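Local coordinates for putative alpha-L-fucosidase (Bacteroides thetaiotaomicron VPI-5482, PDB 3GZA), which probably hydrolyses alpha-L-fucosides, as a glycoside hydrolase of family 29 built on a TIM-barrel domain, at residues F26-H31 with F86-S91; A80-G85 with E282-P287. All blocks are in the same frame, centred on the assembly; numbering follows the deposited sequence.

Contact 1: F26-H31 with F86-S91; sequences FHYDLH and FGLWQS. With NA (sodium ion), chain G; EDO (1,2-ethanediol), chain D.
Two neighbouring loops of the TIM-barrel domain meet here, those following the parallel strands 22-26 and 75-79, and the contact is carried by Leu30 on Phe86 with Tyr28 against Leu88. Leu30 CD2 sits over the centre of the Phe86 ring, 3.7 Å from its centroid and 11° off the ring normal, which meets the geometry of a CH-pi contact. The second methyl, CD1, rests on Phe86 CB at 3.7 Å, and so the leucine straddles the root and the face of the phenylalanine. Phe86 has CG anti to its backbone N (chi1 -170°), and this turn presents the face to the leucine. Beside them, Leu88 CD1 lies 3.7 Å from the carbonyl O of Tyr28 and also reaches Tyr28 CB.

The polar link is made through water. One water donates to both Tyr28 O and Phe86 O, each at 3.1 Å; another donates to Asp29 OD2 and Phe86 O, each at 2.8 Å, so a single carbonyl receives two water bonds. Asp29 OD1 also accepts from Leu30 N at 2.6 Å, from the anti side and 25° out of the carboxylate plane, which ties the aspartate to the start of the 3-10 turn. Beyond the contact, Phe26 pairs by backbone hydrogen bonds with Val77 and Thr79 of strand 75-79, which runs parallel to strand 22-26, while Leu88 bonds to Val111 in helix 110-121.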
loop_
_atom_site.group_PDB
_atom_site.type_symbol
_atom_site.label_atom_id
_atom_site.label_comp_id
_atom_site.label_asym_id
_atom_site.label_seq_id
_atom_site.Cartn_x
_atom_site.Cartn_y
_atom_site.Cartn_z
ATOM N N PHE A 26 -4.081 14.839 -18.603
ATOM C CA PHE A 26 -3.364 15.449 -17.518
ATOM C C PHE A 26 -2.663 14.354 -16.732
ATOM O O PHE A 26 -3.356 13.493 -16.178
ATOM C CB PHE A 26 -4.321 16.202 -16.563
ATOM C CG PHE A 26 -5.043 17.367 -17.192
ATOM C CD1 PHE A 26 -6.195 17.151 -17.955
ATOM C CD2 PHE A 26 -4.534 18.638 -17.097
ATOM C CE1 PHE A 26 -6.832 18.259 -18.554
ATOM C CE2 PHE A 26 -5.188 19.693 -17.648
ATOM C CZ PHE A 26 -6.343 19.494 -18.397
ATOM N N HIS A 27 -1.332 14.338 -16.770
ATOM C CA HIS A 27 -0.520 13.411 -16.000
ATOM C C HIS A 27 -0.138 14.041 -14.662
ATOM O O HIS A 27 0.339 15.178 -14.620
ATOM C CB HIS A 27 0.746 13.013 -16.759
ATOM C CG HIS A 27 0.510 12.073 -17.901
ATOM N ND1 HIS A 27 -0.044 12.460 -19.110
ATOM C CD2 HIS A 27 0.761 10.757 -18.009
ATOM C CE1 HIS A 27 -0.118 11.403 -19.905
ATOM N NE2 HIS A 27 0.371 10.357 -19.262
ATOM N N TYR A 28 -0.355 13.316 -13.559
ATOM C CA TYR A 28 -0.048 13.801 -12.236
ATOM C C TYR A 28 0.213 12.578 -11.361
ATOM O O TYR A 28 -0.574 11.627 -11.397
ATOM C CB TYR A 28 -1.234 14.624 -11.746
ATOM C CG TYR A 28 -0.966 15.772 -10.799
ATOM C CD1 TYR A 28 -0.002 16.693 -11.119
ATOM C CD2 TYR A 28 -1.736 15.954 -9.675
ATOM C CE1 TYR A 28 0.201 17.798 -10.324
ATOM C CE2 TYR A 28 -1.535 17.039 -8.861
ATOM C CZ TYR A 28 -0.606 17.964 -9.222
ATOM O OH TYR A 28 -0.409 19.096 -8.473
ATOM N N ASP A 29 1.326 12.565 -10.678
ATOM C CA ASP A 29 1.700 11.490 -9.783
ATOM C C ASP A 29 2.694 12.064 -8.789
ATOM O O ASP A 29 3.079 13.231 -8.884
ATOM C CB ASP A 29 2.236 10.295 -10.607
ATOM C CG ASP A 29 2.219 8.950 -9.863
ATOM O OD1 ASP A 29 2.160 8.923 -8.585
ATOM O OD2 ASP A 29 2.295 7.916 -10.585
ATOM N N LEU A 30 3.130 11.233 -7.826
ATOM C CA LEU A 30 3.923 11.757 -6.696
ATOM C C LEU A 30 5.220 12.455 -7.062
ATOM O O LEU A 30 5.634 13.418 -6.396
ATOM C CB LEU A 30 4.213 10.601 -5.724
ATOM C CG LEU A 30 2.994 9.919 -5.101
ATOM C CD1 LEU A 30 3.429 8.592 -4.425
ATOM C CD2 LEU A 30 2.240 10.855 -4.111
ATOM N N HIS A 31 5.900 11.976 -8.082
ATOM C CA HIS A 31 7.195 12.487 -8.478
ATOM C C HIS A 31 7.123 13.889 -9.076
ATOM O O HIS A 31 8.172 14.515 -9.242
ATOM C CB HIS A 31 7.900 11.531 -9.457
ATOM C CG HIS A 31 7.085 11.178 -10.649
ATOM N ND1 HIS A 31 6.901 12.041 -11.722
ATOM C CD2 HIS A 31 6.322 10.089 -10.908
ATOM C CE1 HIS A 31 6.116 11.457 -12.604
ATOM N NE2 HIS A 31 5.748 10.275 -12.138
ATOM N N PHE A 86 0.305 5.010 -6.819
ATOM C CA PHE A 86 -0.495 5.908 -6.032
ATOM C C PHE A 86 -1.728 6.275 -6.790
ATOM O O PHE A 86 -1.645 6.589 -7.975
ATOM C CB PHE A 86 0.284 7.169 -5.794
ATOM C CG PHE A 86 -0.353 8.093 -4.776
ATOM C CD1 PHE A 86 -0.346 7.762 -3.437
ATOM C CD2 PHE A 86 -0.916 9.274 -5.177
ATOM C CE1 PHE A 86 -0.866 8.587 -2.485
ATOM C CE2 PHE A 86 -1.469 10.115 -4.226
ATOM C CZ PHE A 86 -1.450 9.768 -2.881
ATOM N N GLY A 87 -2.852 6.337 -6.105
ATOM C CA GLY A 87 -4.088 6.692 -6.720
ATOM C C GLY A 87 -4.684 8.026 -6.280
ATOM O O GLY A 87 -4.769 8.314 -5.103
ATOM N N LEU A 88 -5.123 8.827 -7.242
ATOM C CA LEU A 88 -5.651 10.175 -7.005
ATOM C C LEU A 88 -7.145 10.221 -6.680
ATOM O O LEU A 88 -7.850 11.166 -7.049
ATOM C CB LEU A 88 -5.344 11.083 -8.200
ATOM C CG LEU A 88 -3.861 11.195 -8.579
ATOM C CD1 LEU A 88 -3.746 12.258 -9.704
ATOM C CD2 LEU A 88 -3.018 11.573 -7.371
ATOM N N TRP A 89 -7.641 9.248 -5.921
ATOM C CA TRP A 89 -9.032 9.211 -5.515
ATOM C C TRP A 89 -9.127 8.562 -4.133
ATOM O O TRP A 89 -8.136 8.044 -3.615
ATOM C CB TRP A 89 -9.938 8.521 -6.562
ATOM C CG TRP A 89 -9.912 7.015 -6.640
ATOM C CD1 TRP A 89 -10.868 6.165 -6.176
ATOM C CD2 TRP A 89 -8.897 6.176 -7.233
ATOM N NE1 TRP A 89 -10.531 4.876 -6.477
ATOM C CE2 TRP A 89 -9.336 4.857 -7.122
ATOM C CE3 TRP A 89 -7.709 6.423 -7.913
ATOM C CZ2 TRP A 89 -8.565 3.776 -7.571
ATOM C CZ3 TRP A 89 -6.954 5.336 -8.410
ATOM C CH2 TRP A 89 -7.398 4.040 -8.222
ATOM N N GLN A 90 -10.352 8.567 -3.601
ATOM C CA GLN A 90 -10.681 7.904 -2.324
ATOM C C GLN A 90 -10.995 6.432 -2.623
ATOM O O GLN A 90 -12.146 6.053 -2.787
ATOM C CB GLN A 90 -11.878 8.557 -1.684
ATOM C CG GLN A 90 -11.538 9.918 -1.111
ATOM C CD GLN A 90 -10.756 9.859 0.211
ATOM O OE1 GLN A 90 -11.182 9.210 1.171
ATOM N NE2 GLN A 90 -9.618 10.544 0.247
ATOM N N SER A 91 -9.962 5.594 -2.615
ATOM C CA SER A 91 -10.180 4.181 -2.930
ATOM C C SER A 91 -10.318 3.361 -1.657
ATOM O O SER A 91 -9.737 3.706 -0.634
ATOM C CB SER A 91 -8.974 3.599 -3.688
ATOM O OG SER A 91 -9.168 2.237 -4.036
HETATM NA NA NA G . 9.842 15.238 -10.775
HETATM C C1 EDO D . 1.656 8.962 -21.882
HETATM O O1 EDO D . 1.068 8.219 -20.808
HETATM C C2 EDO D . 0.651 8.905 -22.987
HETATM O O2 EDO D . 0.667 7.596 -23.519
HETATM O O HOH W 1 -0.909 9.251 -9.381
HETATM O O HOH W 2 0.450 5.930 -9.766
HETATM O O HOH W 3 8.225 14.549 -12.498
HETATM O O HOH W 4 11.032 12.966 -10.871
HETATM O O HOH W 5 8.742 17.344 -11.119
#

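Contact 2: A80-G85 with E282-P287; sequences ATHETG and EWFWEP
Phe284 drives its ring edge into a face of His82, and this one aromatic pair makes the contact. The planes stand at 76° with centroids 4.9 Å apart, the values of a T-shaped (edge-to-face) stack. Phe284 CZ lies 3.4 Å from His82 ND1, offset toward the rim of the imidazole, and Phe284 CE2 approaches His82 CE1 at 3.5 Å. The two side chains come from opposite directions. A chi1 of -172° swings the imidazole away from the His82 amide and out to Phe284, and the rings bridge backbones whose nearest CA atoms, those of His82 and Phe284, are 11.0 Å apart.

The His82 side chain also touches Asp29, which takes a hydrogen bond from Thr84 OG1 of the histidine's own loop, and it lies about 4 Å from a 1,2-ethanediol, probably from the crystallisation liquor. Glu83 forms a salt bridge with Arg44 and accepts hydrogen bonds from Asn43 and Gln40, tying this loop to helix 40-45. In the 282-287 loop Glu286 OE1 is paired with Arg280. The two loops follow barrel strands 75-79 and 264-273, at whose C-terminal ends TIM-barrel enzymes carry their active sites, so the pair probably lies at the rim of such a pocket.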
loop_
_atom_site.group_PDB
_atom_site.type_symbol
_atom_site.label_atom_id
_atom_site.label_comp_id
_atom_site.label_asym_id
_atom_site.label_seq_id
_atom_site.Cartn_x
_atom_site.Cartn_y
_atom_site.Cartn_z
ATOM N N ALA A 80 -5.562 8.603 -13.016
ATOM C CA ALA A 80 -5.920 8.178 -11.682
ATOM C C ALA A 80 -4.784 7.439 -11.007
ATOM O O ALA A 80 -4.589 7.570 -9.798
ATOM C CB ALA A 80 -7.169 7.309 -11.717
ATOM N N THR A 81 -4.109 6.605 -11.777
ATOM C CA THR A 81 -2.811 5.996 -11.404
ATOM C C THR A 81 -1.914 6.056 -12.654
ATOM O O THR A 81 -2.394 6.290 -13.784
ATOM C CB THR A 81 -2.842 4.531 -11.027
ATOM O OG1 THR A 81 -3.292 3.735 -12.167
ATOM C CG2 THR A 81 -3.763 4.276 -9.808
ATOM N N HIS A 82 -0.616 5.852 -12.434
ATOM C CA HIS A 82 0.348 5.869 -13.495
ATOM C C HIS A 82 1.358 4.761 -13.228
ATOM O O HIS A 82 1.064 3.604 -13.537
ATOM C CB HIS A 82 0.901 7.268 -13.773
ATOM C CG HIS A 82 1.756 7.331 -14.982
ATOM N ND1 HIS A 82 3.120 7.351 -14.912
ATOM C CD2 HIS A 82 1.442 7.348 -16.300
ATOM C CE1 HIS A 82 3.626 7.386 -16.133
ATOM N NE2 HIS A 82 2.625 7.360 -17.006
ATOM N N GLU A 83 2.535 5.066 -12.656
ATOM C CA GLU A 83 3.560 4.082 -12.412
ATOM C C GLU A 83 3.928 3.860 -10.954
ATOM O O GLU A 83 4.453 2.814 -10.630
ATOM C CB GLU A 83 4.853 4.481 -13.138
ATOM C CG GLU A 83 4.750 4.426 -14.678
ATOM C CD GLU A 83 5.862 5.187 -15.381
ATOM O OE1 GLU A 83 6.524 6.061 -14.749
ATOM O OE2 GLU A 83 6.017 4.979 -16.588
ATOM N N THR A 84 3.659 4.806 -10.062
ATOM C CA THR A 84 4.100 4.634 -8.665
ATOM C C THR A 84 3.197 3.690 -7.896
ATOM O O THR A 84 3.583 3.185 -6.858
ATOM C CB THR A 84 4.160 5.950 -7.887
ATOM O OG1 THR A 84 2.827 6.446 -7.660
ATOM C CG2 THR A 84 5.047 7.009 -8.603
ATOM N N GLY A 85 1.989 3.519 -8.412
ATOM C CA GLY A 85 0.928 2.812 -7.748
ATOM C C GLY A 85 -0.016 3.718 -6.988
ATOM O O GLY A 85 -1.044 3.209 -6.540
ATOM N N GLU A 282 7.840 16.024 -22.599
ATOM C CA GLU A 282 7.478 15.809 -21.214
ATOM C C GLU A 282 5.984 15.692 -20.951
ATOM O O GLU A 282 5.269 16.661 -21.102
ATOM C CB GLU A 282 8.032 16.943 -20.358
ATOM C CG GLU A 282 9.499 17.199 -20.625
ATOM C CD GLU A 282 10.401 15.957 -20.618
ATOM O OE1 GLU A 282 10.460 15.206 -19.604
ATOM O OE2 GLU A 282 11.163 15.773 -21.596
ATOM N N TRP A 283 5.548 14.503 -20.522
ATOM C CA TRP A 283 4.155 14.274 -20.188
ATOM C C TRP A 283 3.845 14.781 -18.775
ATOM O O TRP A 283 2.689 15.000 -18.428
ATOM C CB TRP A 283 3.813 12.801 -20.306
ATOM C CG TRP A 283 3.778 12.297 -21.703
ATOM C CD1 TRP A 283 4.741 11.592 -22.319
ATOM C CD2 TRP A 283 2.726 12.483 -22.676
ATOM N NE1 TRP A 283 4.362 11.295 -23.610
ATOM C CE2 TRP A 283 3.135 11.852 -23.857
ATOM C CE3 TRP A 283 1.467 13.083 -22.635
ATOM C CZ2 TRP A 283 2.336 11.790 -25.009
ATOM C CZ3 TRP A 283 0.713 13.092 -23.780
ATOM C CH2 TRP A 283 1.116 12.403 -24.936
ATOM N N PHE A 284 4.861 14.902 -17.949
ATOM C CA PHE A 284 4.741 15.428 -16.566
ATOM C C PHE A 284 5.422 16.771 -16.348
ATOM O O PHE A 284 6.383 17.139 -17.047
ATOM C CB PHE A 284 5.401 14.434 -15.572
ATOM C CG PHE A 284 4.653 13.142 -15.366
ATOM C CD1 PHE A 284 3.627 13.098 -14.454
ATOM C CD2 PHE A 284 4.997 11.980 -16.049
ATOM C CE1 PHE A 284 2.967 11.894 -14.194
ATOM C CE2 PHE A 284 4.330 10.821 -15.826
ATOM C CZ PHE A 284 3.272 10.781 -14.916
ATOM N N TRP A 285 4.919 17.493 -15.360
ATOM C CA TRP A 285 5.567 18.718 -14.918
ATOM C C TRP A 285 6.894 18.361 -14.282
ATOM O O TRP A 285 6.976 17.495 -13.424
ATOM C CB TRP A 285 4.700 19.477 -13.922
ATOM C CG TRP A 285 5.259 20.836 -13.668
ATOM C CD1 TRP A 285 4.934 21.997 -14.333
ATOM C CD2 TRP A 285 6.314 21.194 -12.747
ATOM N NE1 TRP A 285 5.702 23.031 -13.871
ATOM C CE2 TRP A 285 6.541 22.569 -12.894
ATOM C CE3 TRP A 285 7.071 20.483 -11.799
ATOM C CZ2 TRP A 285 7.509 23.242 -12.162
ATOM C CZ3 TRP A 285 8.051 21.172 -11.085
ATOM C CH2 TRP A 285 8.224 22.542 -11.261
ATOM N N GLU A 286 7.920 19.102 -14.665
ATOM C CA GLU A 286 9.282 18.973 -14.188
ATOM C C GLU A 286 9.830 20.392 -14.070
ATOM O O GLU A 286 9.355 21.308 -14.742
ATOM C CB GLU A 286 10.140 18.152 -15.156
ATOM C CG GLU A 286 9.662 16.778 -15.350
ATOM C CD GLU A 286 10.250 16.170 -16.551
ATOM O OE1 GLU A 286 11.417 15.792 -16.505
ATOM O OE2 GLU A 286 9.520 16.034 -17.554
ATOM N N PRO A 287 10.826 20.602 -13.219
ATOM C CA PRO A 287 11.364 21.959 -13.119
ATOM C C PRO A 287 12.033 22.459 -14.390
ATOM O O PRO A 287 12.609 21.656 -15.154
ATOM C CB PRO A 287 12.429 21.843 -12.015
ATOM C CG PRO A 287 12.039 20.562 -11.253
ATOM C CD PRO A 287 11.384 19.660 -12.235
#

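How the contacts relate
Contacts 1 and 2 have centres 8 Å apart and share the loop after strand 75-79, since 80-85 runs directly into 86-91. Thr84 OG1 lies 2.7 Å from Asp29 OD1, joining the two contacts, and Leu88 N reaches Ala80 O at 2.9 Å within that loop. The 282-287 segment also touches segment 26-31: His31 CE1 packs on Phe284 CD1 at 3.5 Å, and His27 CB lies 3.2 Å from Trp283 O. The sodium ion is bound by His31 O, with Asp34 and Ile36, about 7 Å from the Phe284 side chain. His27 NE2 is hydrogen-bonded to O1 of the ethanediol at 2.7 Å; the same molecule, near His82, may mark a pocket beside the two contacts.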